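Local coordinates for protein NADH-rubredoxin oxidoreductase (Clostridium acetobutylicum, PDB 3KLJ) that catalyses the NADH-dependent reduction of rubredoxin, using one bound FAD to pass electrons toward the proteins that scavenge dioxygen, at residues A25-G30 against A287-C292; L51-I54 against N58-I61; N91-T96 against I257-A262; L161-I166 against K308-S313; Q185-G190 against V328-Q333. One frame throughout, in Å; residues are numbered along the deposited sequence.

None of the five contacts is fully buried: contacts 1 and 4 are partly buried, while contacts 2, 3 and 5 lie at the surface. Contacts 1 and 3 belong to the FAD-binding domain and meet where Tyr-261 packs on helix 277-291; one is apolar helix packing, the other a lone salt bridge. Contact 2, also in that domain, is a local turn at the end of helix 51-56, whose Asn-52 touches helix 156-168 of contact 4. Contacts 4 and 5 both join the NADH-binding domain to the sheet of the C-terminal domain, contact 4 through a glutamine directed at a hairpin turn and contact 5 through an ion-pair network about 8 Å away between nearest atoms.

Contact 1. Residues A25-G30 against A287-C292; sequences AKAALG and AGLNAC
Ala-27, Ala-28 and Gly-288 bring the ends of two helices close together, with the CA atoms of Ala-28 and Gly-288 only 4.9 Å apart. Ala-27 is the residue most covered by the contact. Its CB points at the other helix and meets bare backbone there, lying 4.2 Å from Gly-288 CA. Because Gly-288 carries no side chain on the side that faces Ala-27, the methyl can settle directly against the main chain. Ala-28 adds backbone packing, its CA standing 4.3 Å from Gly-288 O. Leu-289 closes the side of the interface next to Ala-27: its CD1 methyl reaches back to within 3.9 Å of Ala-27 CB and also touches Ala-27 O. No hydrogen bond crosses between the segments, so small residues and dispersion contacts account for the close approach. Just beyond the second helix, Cys-292 forms a disulfide with Cys-32, a covalent tie between the same two parts of the chain. Both helices rest on the parallel sheet of the FAD-binding domain, a Rossmann-type layer: Ala-25 and Ala-28 sit on strand 12-15, Ala-287 and Ala-291 on strand 107-110, and Ala-291 also touches Tyr-261 of strand 260-262.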
# COMPACT_ATOMS: atom_id res chain seq x y z
N ALA A 25 -11.31 11.79 -10.80
CA ALA A 25 -12.41 11.87 -11.78
C ALA A 25 -13.71 12.26 -11.09
O ALA A 25 -14.35 13.24 -11.48
CB ALA A 25 -12.56 10.55 -12.54
N LYS A 26 -14.06 11.50 -10.05
CA LYS A 26 -15.25 11.78 -9.24
C LYS A 26 -15.28 13.22 -8.71
O LYS A 26 -16.32 13.87 -8.74
CB LYS A 26 -15.35 10.78 -8.08
CG LYS A 26 -16.55 10.99 -7.16
CD LYS A 26 -16.56 9.97 -6.01
CE LYS A 26 -17.62 10.31 -4.98
NZ LYS A 26 -17.83 9.19 -4.00
N ALA A 27 -14.14 13.70 -8.22
CA ALA A 27 -14.01 15.07 -7.72
C ALA A 27 -14.19 16.11 -8.83
O ALA A 27 -14.81 17.15 -8.62
CB ALA A 27 -12.69 15.26 -7.01
N ALA A 28 -13.64 15.83 -10.02
CA ALA A 28 -13.74 16.71 -11.18
C ALA A 28 -15.16 16.81 -11.76
O ALA A 28 -15.48 17.77 -12.47
CB ALA A 28 -12.77 16.26 -12.27
N LEU A 29 -16.00 15.82 -11.45
CA LEU A 29 -17.39 15.75 -11.96
C LEU A 29 -18.24 16.97 -11.61
O LEU A 29 -18.17 17.49 -10.50
CB LEU A 29 -18.10 14.50 -11.43
CG LEU A 29 -18.22 13.31 -12.38
CD1 LEU A 29 -18.74 12.09 -11.62
CD2 LEU A 29 -19.15 13.66 -13.55
N GLY A 30 -19.04 17.39 -12.58
CA GLY A 30 -19.90 18.57 -12.42
C GLY A 30 -19.13 19.87 -12.56
O GLY A 30 -19.63 20.83 -13.14
N ALA A 287 -6.57 16.57 -5.80
CA ALA A 287 -6.04 16.79 -7.14
C ALA A 287 -7.12 17.13 -8.17
O ALA A 287 -6.94 18.05 -8.96
CB ALA A 287 -5.22 15.57 -7.60
N GLY A 288 -8.22 16.37 -8.18
CA GLY A 288 -9.33 16.61 -9.10
C GLY A 288 -9.95 17.99 -8.90
O GLY A 288 -10.21 18.72 -9.86
N LEU A 289 -10.18 18.32 -7.63
CA LEU A 289 -10.72 19.62 -7.19
C LEU A 289 -9.85 20.80 -7.64
O LEU A 289 -10.37 21.80 -8.15
CB LEU A 289 -10.87 19.63 -5.66
CG LEU A 289 -12.21 19.45 -4.92
CD1 LEU A 289 -13.40 18.91 -5.77
CD2 LEU A 289 -12.03 18.63 -3.64
N ASN A 290 -8.54 20.68 -7.43
CA ASN A 290 -7.59 21.73 -7.80
C ASN A 290 -7.47 21.87 -9.32
O ASN A 290 -7.43 22.99 -9.84
CB ASN A 290 -6.22 21.47 -7.17
CG ASN A 290 -6.10 22.01 -5.76
OD1 ASN A 290 -5.78 23.19 -5.56
ND2 ASN A 290 -6.31 21.16 -4.78
N ALA A 291 -7.42 20.74 -10.01
CA ALA A 291 -7.38 20.70 -11.48
C ALA A 291 -8.59 21.41 -12.09
O ALA A 291 -8.52 21.91 -13.22
CB ALA A 291 -7.30 19.28 -11.97
N CYS A 292 -9.68 21.46 -11.34
CA CYS A 292 -10.88 22.18 -11.76
C CYS A 292 -10.97 23.58 -11.13
O CYS A 292 -12.02 24.22 -11.16
CB CYS A 292 -12.14 21.36 -11.47
SG CYS A 292 -13.52 21.84 -12.51

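Contact 2. Residues L51-I54 against N58-I61; sequences LNEI and NKSI
Ile-54 receives the chain as it folds back past the end of helix 51-56 in the FAD-binding domain, and two of its methyl groups, CG2 and CD1, close on the carbonyl oxygen of Lys-59 from the same side. CG2 lies 3.3 Å from Lys-59 O. The other branch, CD1, approaches the same Lys-59 O equally closely and also reaches Ser-60 O at 3.4 Å. This double approach follows from the torsions: CG1 stands beside the backbone N (chi1 -56°), and a further bend carries CD1 over the passing backbone. The backbone of Ile-54 joins in, its CA making a CA-H...O contact of 3.5 Å with Lys-59 O. A second such contact joins Asn-58 CA to Ile-54 O at 3.3 Å. Lys-59 CB packs on Ile-54 CD1, and the rest of the lysine runs alongside Glu-53, the two side chains pointing the same way. They meet through the lysine methylenes, CE lying 4.0 Å from Glu-53 OE1. The carboxylate has nearer charged partners, Arg-50 at OE2 and Lys-57 at OE1.

The reversal itself is set by Asn-58, the first residue to leave the helix, which takes a left-handed conformation (phi 59°). Its OD1 accepts a hydrogen bond from Lys-140 of helix 133-146, and Tyr-133 of that helix touches Ile-54 and Ser-60. Asp-63 OD2 accepts from Ser-60 N. The Ile-54 side chain is about 9 Å from the bound FAD. Methyl-to-carbonyl packing and weak CA-H...O contacts thus line the inside of the turn, and clear hydrogen bonds and ion pairs tie its rim to surrounding residues.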
# COMPACT_ATOMS: atom_id res chain seq x y z
N LEU A 51 -7.95 -7.77 -3.20
CA LEU A 51 -7.40 -8.82 -4.07
C LEU A 51 -7.26 -10.16 -3.35
O LEU A 51 -7.43 -11.22 -3.95
CB LEU A 51 -6.08 -8.37 -4.72
CG LEU A 51 -6.21 -7.40 -5.90
CD1 LEU A 51 -4.84 -6.90 -6.36
CD2 LEU A 51 -6.97 -8.02 -7.08
N ASN A 52 -6.98 -10.11 -2.04
CA ASN A 52 -6.90 -11.33 -1.24
C ASN A 52 -8.22 -12.11 -1.23
O ASN A 52 -8.22 -13.33 -1.09
CB ASN A 52 -6.43 -11.01 0.18
CG ASN A 52 -4.93 -10.81 0.26
OD1 ASN A 52 -4.16 -11.59 -0.31
ND2 ASN A 52 -4.49 -9.78 0.97
N GLU A 53 -9.34 -11.41 -1.43
CA GLU A 53 -10.67 -12.03 -1.47
C GLU A 53 -10.96 -12.74 -2.79
O GLU A 53 -11.77 -13.68 -2.84
CB GLU A 53 -11.77 -11.02 -1.17
CG GLU A 53 -11.65 -10.39 0.20
CD GLU A 53 -12.82 -9.49 0.53
OE1 GLU A 53 -13.98 -9.96 0.43
OE2 GLU A 53 -12.58 -8.32 0.88
N ILE A 54 -10.30 -12.29 -3.86
CA ILE A 54 -10.34 -12.97 -5.15
C ILE A 54 -9.78 -14.39 -4.94
O ILE A 54 -10.35 -15.37 -5.42
CB ILE A 54 -9.52 -12.20 -6.24
CG1 ILE A 54 -9.99 -10.74 -6.38
CG2 ILE A 54 -9.52 -12.94 -7.57
CD1 ILE A 54 -11.47 -10.56 -6.67
N ASN A 58 -12.98 -16.70 -3.88
CA ASN A 58 -13.27 -16.98 -5.30
C ASN A 58 -14.15 -15.88 -5.93
O ASN A 58 -14.99 -16.15 -6.79
CB ASN A 58 -13.91 -18.37 -5.45
CG ASN A 58 -14.05 -18.80 -6.91
OD1 ASN A 58 -13.15 -18.61 -7.71
ND2 ASN A 58 -15.20 -19.38 -7.24
N LYS A 59 -13.96 -14.64 -5.47
CA LYS A 59 -14.65 -13.49 -6.05
C LYS A 59 -13.98 -13.09 -7.37
O LYS A 59 -12.81 -13.41 -7.60
CB LYS A 59 -14.67 -12.31 -5.05
CG LYS A 59 -15.70 -12.54 -3.92
CD LYS A 59 -15.69 -11.40 -2.91
CE LYS A 59 -16.79 -11.62 -1.86
NZ LYS A 59 -18.14 -11.73 -2.47
N SER A 60 -14.73 -12.41 -8.24
CA SER A 60 -14.18 -11.95 -9.52
C SER A 60 -13.96 -10.44 -9.53
O SER A 60 -14.17 -9.75 -8.51
CB SER A 60 -15.07 -12.38 -10.69
OG SER A 60 -16.36 -11.79 -10.59
N ILE A 61 -13.50 -9.92 -10.68
CA ILE A 61 -13.23 -8.50 -10.85
C ILE A 61 -14.48 -7.66 -10.57
O ILE A 61 -14.42 -6.64 -9.88
CB ILE A 61 -12.60 -8.16 -12.25
CG1 ILE A 61 -12.34 -6.65 -12.42
CG2 ILE A 61 -13.46 -8.68 -13.42
CD1 ILE A 61 -11.26 -6.06 -11.50

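Contact 3. Residues N91-T96 against I257-A262; sequences NNKLVT and IKDIYA
Lys-93 and Asp-259 alone bridge these segments, and both adopt positive phi, which is uncommon for residues other than glycine. In each case the backbone belongs to a recognised motif. Lys-93 takes part with Leu-94 in a G1 beta bulge, both facing Asp-89, at the start of strand 94-97. Asp-259 is the third residue of a type II turn that runs from Ile-257 to Ile-260 and leads into strand 260-262; the turn is closed by Ile-260 N donating to Ile-257 O at 3.2 Å.

The nearest CA atoms, those of Lys-93 and Asp-259, are 8.9 Å apart, and the lysine spans most of that gap. Its chain is extended beyond CG, which brings CE to 3.9 Å from Asp-259 CB and places the ammonium group at the carboxylate. The aspartate points toward it from the turn, and the two side chains cross obliquely. Glu-106 O accepts a second hydrogen bond from NZ, fixing the ammonium between a side-chain and a backbone oxygen. Nearby, Lys-93 is backbone-bonded to Tyr-105, and Asp-259 to Leu-108. The bridge thus joins the three-stranded antiparallel sheet to an edge of the parallel sheet in the FAD-binding domain. Lys-93 NZ meets Asp-259 OD1 at 2.8 Å from above the carboxylate, 47° out of its plane.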
# COMPACT_ATOMS: atom_id res chain seq x y z
N ASN A 91 5.49 21.18 -21.79
CA ASN A 91 5.39 22.48 -22.46
C ASN A 91 4.37 22.49 -23.59
O ASN A 91 3.74 23.52 -23.87
CB ASN A 91 6.76 22.94 -22.98
CG ASN A 91 7.77 23.16 -21.87
OD1 ASN A 91 8.07 24.30 -21.51
ND2 ASN A 91 8.28 22.08 -21.32
N ASN A 92 4.21 21.34 -24.24
CA ASN A 92 3.20 21.18 -25.29
C ASN A 92 1.93 20.52 -24.76
O ASN A 92 0.94 20.36 -25.49
CB ASN A 92 3.77 20.37 -26.46
CG ASN A 92 4.78 21.16 -27.28
OD1 ASN A 92 5.96 20.83 -27.29
ND2 ASN A 92 4.31 22.19 -27.97
N LYS A 93 1.97 20.14 -23.49
CA LYS A 93 0.86 19.49 -22.80
C LYS A 93 0.40 18.24 -23.56
O LYS A 93 -0.79 18.09 -23.86
CB LYS A 93 -0.28 20.47 -22.54
CG LYS A 93 0.08 21.58 -21.55
CD LYS A 93 -1.15 22.34 -21.08
CE LYS A 93 -0.86 23.12 -19.81
NZ LYS A 93 -2.07 23.85 -19.34
N LEU A 94 1.35 17.37 -23.87
CA LEU A 94 1.08 16.15 -24.62
C LEU A 94 1.62 14.95 -23.85
O LEU A 94 2.76 14.95 -23.38
CB LEU A 94 1.72 16.20 -26.02
CG LEU A 94 1.32 17.28 -27.04
CD1 LEU A 94 2.20 17.21 -28.28
CD2 LEU A 94 -0.14 17.16 -27.45
N VAL A 95 0.78 13.92 -23.73
CA VAL A 95 1.19 12.65 -23.15
C VAL A 95 1.30 11.62 -24.26
O VAL A 95 0.39 11.47 -25.08
CB VAL A 95 0.21 12.21 -22.03
CG1 VAL A 95 0.47 10.76 -21.62
CG2 VAL A 95 0.33 13.14 -20.82
N THR A 96 2.43 10.92 -24.31
CA THR A 96 2.65 9.90 -25.33
C THR A 96 2.41 8.52 -24.74
O THR A 96 2.96 8.16 -23.70
CB THR A 96 4.08 9.95 -25.92
OG1 THR A 96 4.35 11.28 -26.39
CG2 THR A 96 4.23 8.98 -27.07
N ILE A 257 5.85 21.06 -11.67
CA ILE A 257 5.55 21.63 -12.98
C ILE A 257 4.12 22.11 -13.05
O ILE A 257 3.20 21.38 -12.69
CB ILE A 257 5.81 20.59 -14.12
CG1 ILE A 257 7.27 20.13 -14.12
CG2 ILE A 257 5.37 21.13 -15.49
CD1 ILE A 257 8.32 21.24 -14.34
N LYS A 258 3.93 23.33 -13.54
CA LYS A 258 2.61 23.93 -13.65
C LYS A 258 1.63 23.00 -14.38
O LYS A 258 1.99 22.36 -15.37
CB LYS A 258 2.69 25.28 -14.37
CG LYS A 258 1.47 26.19 -14.13
CD LYS A 258 1.37 26.63 -12.66
CE LYS A 258 -0.01 27.16 -12.28
NZ LYS A 258 -0.30 26.87 -10.84
N ASP A 259 0.41 22.91 -13.84
CA ASP A 259 -0.71 22.23 -14.48
C ASP A 259 -0.58 20.71 -14.50
O ASP A 259 -1.43 20.00 -15.08
CB ASP A 259 -0.96 22.78 -15.89
CG ASP A 259 -1.54 24.18 -15.87
OD1 ASP A 259 -1.34 24.91 -16.86
OD2 ASP A 259 -2.21 24.56 -14.88
N ILE A 260 0.47 20.22 -13.84
CA ILE A 260 0.61 18.79 -13.57
C ILE A 260 0.47 18.48 -12.07
O ILE A 260 1.18 19.05 -11.23
CB ILE A 260 1.94 18.23 -14.08
CG1 ILE A 260 2.11 18.51 -15.58
CG2 ILE A 260 2.04 16.71 -13.74
CD1 ILE A 260 3.37 17.90 -16.18
N TYR A 261 -0.42 17.55 -11.76
CA TYR A 261 -0.70 17.12 -10.38
C TYR A 261 -0.33 15.65 -10.23
O TYR A 261 -0.18 14.95 -11.23
CB TYR A 261 -2.19 17.27 -10.05
CG TYR A 261 -2.73 18.66 -10.24
CD1 TYR A 261 -2.99 19.16 -11.52
CD2 TYR A 261 -2.99 19.49 -9.15
CE1 TYR A 261 -3.50 20.45 -11.70
CE2 TYR A 261 -3.50 20.77 -9.33
CZ TYR A 261 -3.75 21.24 -10.61
OH TYR A 261 -4.25 22.50 -10.80
N ALA A 262 -0.18 15.21 -8.98
CA ALA A 262 -0.05 13.79 -8.67
C ALA A 262 -0.72 13.47 -7.34
O ALA A 262 -0.94 14.35 -6.51
CB ALA A 262 1.42 13.39 -8.65

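Contact 4. Residues L161-I166 against K308-S313; sequences LAQAII and KVSGIS
Gln-163 faces a tight turn of the C-terminal domain from the face of helix 156-168 turned to that domain. Its CB rests on Val-309, 4.0 Å from the CG2 methyl. From there CG leaves in the direction opposite the backbone N (chi1 -175°) and comes to 4.2 Å from Ser-310 OG. A bend at the next bond (chi2 62°) turns the end of the chain toward the serine, so that CD lies 3.8 Å from Ser-310 OG. At the tip, the amide atom modelled as NE2 stands 2.7 Å from the same hydroxyl oxygen and 3.6 Å from Ser-310 CB.

The partner is the turn of a beta hairpin. Val-309 to Ile-312 form a type I' turn between strands 306-309 and 312-317, with Ser-310 and Gly-311 at its two central positions, both at positive phi. Ile-312 N donates to Val-309 O at 2.7 Å and closes it. This hairpin belongs to the antiparallel sheet of the C-terminal domain, whereas helix 156-168 begins at a glycine-rich turn that fits the Rossmann-type pattern, in the NADH-binding domain.

Apolar neighbours hold the hairpin against that domain: Leu-198 of helix 188-199 touches Val-309, Ser-310 and Ile-312, and Leu-201 packs on Ser-310 and Ile-312. One residue before the turn, Lys-308 N donates to Glu-160 OE2 of helix 156-168, and Lys-308 NZ makes a weak hydrogen bond to O4 of the FAD.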
# COMPACT_ATOMS: atom_id res chain seq x y z
N LEU A 161 -1.70 -12.74 2.47
CA LEU A 161 -1.77 -13.61 1.28
C LEU A 161 -1.74 -15.08 1.67
O LEU A 161 -2.51 -15.88 1.14
CB LEU A 161 -0.63 -13.30 0.30
CG LEU A 161 -0.50 -14.12 -1.00
CD1 LEU A 161 -1.82 -14.28 -1.72
CD2 LEU A 161 0.48 -13.44 -1.93
N ALA A 162 -0.85 -15.41 2.61
CA ALA A 162 -0.74 -16.77 3.13
C ALA A 162 -2.08 -17.27 3.66
O ALA A 162 -2.51 -18.37 3.31
CB ALA A 162 0.32 -16.84 4.22
N GLN A 163 -2.74 -16.46 4.49
CA GLN A 163 -4.06 -16.81 5.01
C GLN A 163 -5.09 -16.96 3.89
O GLN A 163 -5.87 -17.91 3.89
CB GLN A 163 -4.56 -15.79 6.04
CG GLN A 163 -5.90 -16.16 6.71
CD GLN A 163 -5.85 -17.47 7.51
OE1 GLN A 163 -6.02 -18.57 6.96
NE2 GLN A 163 -5.63 -17.36 8.81
N ALA A 164 -5.09 -16.01 2.95
CA ALA A 164 -5.99 -16.09 1.79
C ALA A 164 -5.81 -17.39 1.01
O ALA A 164 -6.79 -18.00 0.59
CB ALA A 164 -5.79 -14.89 0.88
N ILE A 165 -4.56 -17.81 0.84
CA ILE A 165 -4.25 -19.05 0.13
C ILE A 165 -4.67 -20.28 0.95
O ILE A 165 -5.16 -21.26 0.38
CB ILE A 165 -2.77 -19.12 -0.31
CG1 ILE A 165 -2.46 -17.98 -1.29
CG2 ILE A 165 -2.47 -20.48 -0.98
CD1 ILE A 165 -1.00 -17.83 -1.61
N ILE A 166 -4.46 -20.22 2.28
CA ILE A 166 -4.98 -21.25 3.19
C ILE A 166 -6.50 -21.33 3.05
O ILE A 166 -7.04 -22.40 2.80
CB ILE A 166 -4.63 -21.00 4.70
CG1 ILE A 166 -3.13 -20.80 4.95
CG2 ILE A 166 -5.21 -22.11 5.59
CD1 ILE A 166 -2.23 -21.86 4.38
N LYS A 308 -5.39 -7.50 8.81
CA LYS A 308 -6.61 -8.28 8.78
C LYS A 308 -6.29 -9.78 8.85
O LYS A 308 -7.07 -10.60 8.36
CB LYS A 308 -7.43 -7.95 7.53
CG LYS A 308 -7.67 -6.46 7.29
CD LYS A 308 -7.80 -6.17 5.80
CE LYS A 308 -7.92 -4.69 5.51
NZ LYS A 308 -8.09 -4.45 4.04
N VAL A 309 -5.17 -10.14 9.48
CA VAL A 309 -4.68 -11.52 9.41
C VAL A 309 -5.03 -12.39 10.61
O VAL A 309 -4.85 -11.98 11.75
CB VAL A 309 -3.16 -11.63 9.09
CG1 VAL A 309 -2.33 -11.78 10.36
CG2 VAL A 309 -2.90 -12.78 8.12
N SER A 310 -5.54 -13.58 10.29
CA SER A 310 -5.82 -14.64 11.26
C SER A 310 -6.51 -14.17 12.54
O SER A 310 -6.42 -14.81 13.58
CB SER A 310 -4.52 -15.40 11.59
OG SER A 310 -3.93 -15.91 10.41
N GLY A 311 -7.21 -13.04 12.42
CA GLY A 311 -7.91 -12.42 13.54
C GLY A 311 -6.97 -11.90 14.61
O GLY A 311 -7.34 -11.87 15.78
N ILE A 312 -5.75 -11.51 14.21
CA ILE A 312 -4.75 -10.90 15.11
C ILE A 312 -4.48 -9.46 14.67
O ILE A 312 -4.03 -9.22 13.55
CB ILE A 312 -3.41 -11.68 15.14
CG1 ILE A 312 -3.65 -13.17 15.41
CG2 ILE A 312 -2.48 -11.09 16.20
CD1 ILE A 312 -2.40 -14.01 15.31
N SER A 313 -4.74 -8.52 15.57
CA SER A 313 -4.76 -7.11 15.23
C SER A 313 -3.50 -6.40 15.69
O SER A 313 -3.00 -6.66 16.79
CB SER A 313 -5.95 -6.45 15.90
OG SER A 313 -5.85 -6.56 17.31

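Contact 5. Residues Q185-G190 against V328-Q333; sequences QLDRDG and VFRSTQ
The guanidinium group of Arg-330 has the carboxylate of Asp-187 at its edge and one oxygen of Asp-189 over a face. The Asp-187 carboxylate is nearly coplanar with it, the two planes 15° apart. Asp-189 stands almost upright on the same group, at 78°, with OD1 lying 3.1 Å above the guanidinium plane and displaced toward its rim. The three residues join an N-cap to an edge strand: Asp-187 caps helix 188-199 of the NADH-binding domain, and Arg-330 projects from strand 327-332, outermost in the antiparallel sheet of the C-terminal domain.

Arg-330 uses two nitrogens side-on to grip a single oxygen. NH2 donates to Asp-187 OD1 at 2.7 Å. NE donates to the same Asp-187 OD1 at 3.1 Å, along a more bent path. Both donors approach this oxygen nearly along its C-O bond. Asp-189 OD1 is also close, 3.2 Å from Arg-330 NE, but no N-H is directed at it and the attraction is one of charge. The arginine leaves the strand with an extended start and then turns at chi3 (-69°), which turns the guanidinium edge to Asp-187 and one of its faces to Asp-189.

Arg-188 extends the network, its NH1 lying 3.5 Å from Asp-189 OD2 while its NE pairs with Glu-179. Tyr-337 OH, from the adjacent strand 337-343, is hydrogen-bonded to both Asp-187 OD2 and Arg-330 NE. The cap itself is completed by Gly-190 N, which donates to Asp-187 OD2 at 3.0 Å from well above the carboxylate plane.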
# COMPACT_ATOMS: atom_id res chain seq x y z
N GLN A 185 7.41 -2.61 11.83
CA GLN A 185 6.27 -2.25 12.69
C GLN A 185 6.42 -2.73 14.12
O GLN A 185 5.79 -2.20 15.04
CB GLN A 185 4.96 -2.79 12.10
CG GLN A 185 4.32 -1.84 11.09
CD GLN A 185 4.58 -2.22 9.66
OE1 GLN A 185 4.83 -3.39 9.35
NE2 GLN A 185 4.50 -1.25 8.77
N LEU A 186 7.27 -3.74 14.31
CA LEU A 186 7.42 -4.42 15.59
C LEU A 186 8.89 -4.47 16.00
O LEU A 186 9.78 -4.56 15.14
CB LEU A 186 6.89 -5.85 15.46
CG LEU A 186 5.49 -6.26 15.94
CD1 LEU A 186 4.61 -5.11 16.44
CD2 LEU A 186 4.77 -7.15 14.94
N ASP A 187 9.15 -4.45 17.31
CA ASP A 187 10.48 -4.84 17.81
C ASP A 187 10.64 -6.35 17.70
O ASP A 187 9.71 -7.05 17.25
CB ASP A 187 10.76 -4.30 19.23
CG ASP A 187 9.83 -4.87 20.31
OD1 ASP A 187 10.24 -4.85 21.49
OD2 ASP A 187 8.70 -5.32 20.01
N ARG A 188 11.80 -6.86 18.10
CA ARG A 188 12.08 -8.29 17.96
C ARG A 188 11.05 -9.12 18.73
O ARG A 188 10.48 -10.06 18.18
CB ARG A 188 13.51 -8.62 18.41
CG ARG A 188 13.81 -10.10 18.38
CD ARG A 188 15.22 -10.40 18.93
NE ARG A 188 15.47 -11.84 18.95
CZ ARG A 188 15.17 -12.63 19.98
NH1 ARG A 188 14.59 -12.13 21.06
NH2 ARG A 188 15.45 -13.93 19.91
N ASP A 189 10.84 -8.77 19.99
CA ASP A 189 9.94 -9.50 20.89
C ASP A 189 8.49 -9.44 20.36
O ASP A 189 7.74 -10.40 20.48
CB ASP A 189 10.03 -8.95 22.32
CG ASP A 189 11.42 -9.10 22.95
OD1 ASP A 189 11.69 -8.42 23.96
OD2 ASP A 189 12.26 -9.89 22.47
N GLY A 190 8.11 -8.30 19.79
CA GLY A 190 6.79 -8.15 19.16
C GLY A 190 6.61 -9.11 18.00
O GLY A 190 5.62 -9.83 17.91
N VAL A 328 12.24 1.95 27.59
CA VAL A 328 11.35 1.01 26.91
C VAL A 328 10.49 0.29 27.94
O VAL A 328 11.01 -0.30 28.89
CB VAL A 328 12.15 -0.06 26.11
CG1 VAL A 328 11.21 -1.14 25.54
CG2 VAL A 328 12.95 0.57 25.00
N PHE A 329 9.18 0.35 27.76
CA PHE A 329 8.25 -0.50 28.52
C PHE A 329 7.61 -1.56 27.62
O PHE A 329 7.01 -1.24 26.59
CB PHE A 329 7.15 0.34 29.15
CG PHE A 329 7.64 1.39 30.08
CD1 PHE A 329 8.00 1.07 31.38
CD2 PHE A 329 7.72 2.71 29.67
CE1 PHE A 329 8.45 2.06 32.26
CE2 PHE A 329 8.17 3.71 30.54
CZ PHE A 329 8.53 3.37 31.83
N ARG A 330 7.72 -2.81 28.05
CA ARG A 330 7.21 -3.94 27.30
C ARG A 330 6.27 -4.76 28.18
O ARG A 330 6.51 -4.90 29.38
CB ARG A 330 8.38 -4.79 26.81
CG ARG A 330 8.03 -5.95 25.89
CD ARG A 330 9.29 -6.62 25.34
NE ARG A 330 10.02 -5.75 24.41
CZ ARG A 330 11.14 -5.08 24.69
NH1 ARG A 330 11.71 -5.16 25.89
NH2 ARG A 330 11.71 -4.32 23.75
N SER A 331 5.20 -5.28 27.59
CA SER A 331 4.30 -6.21 28.27
C SER A 331 3.93 -7.35 27.34
O SER A 331 3.48 -7.11 26.21
CB SER A 331 3.03 -5.48 28.74
OG SER A 331 2.08 -6.40 29.26
N THR A 332 4.12 -8.58 27.80
CA THR A 332 3.69 -9.76 27.06
C THR A 332 2.62 -10.47 27.88
O THR A 332 2.85 -10.86 29.02
CB THR A 332 4.87 -10.72 26.78
OG1 THR A 332 5.89 -10.04 26.05
CG2 THR A 332 4.42 -11.94 25.99
N GLN A 333 1.44 -10.63 27.28
CA GLN A 333 0.33 -11.36 27.89
C GLN A 333 -0.11 -12.45 26.93
O GLN A 333 0.43 -12.56 25.84
CB GLN A 333 -0.81 -10.40 28.20
CG GLN A 333 -0.46 -9.31 29.21
CD GLN A 333 -1.55 -8.28 29.36
OE1 GLN A 333 -2.74 -8.62 29.41
NE2 GLN A 333 -1.17 -7.01 29.44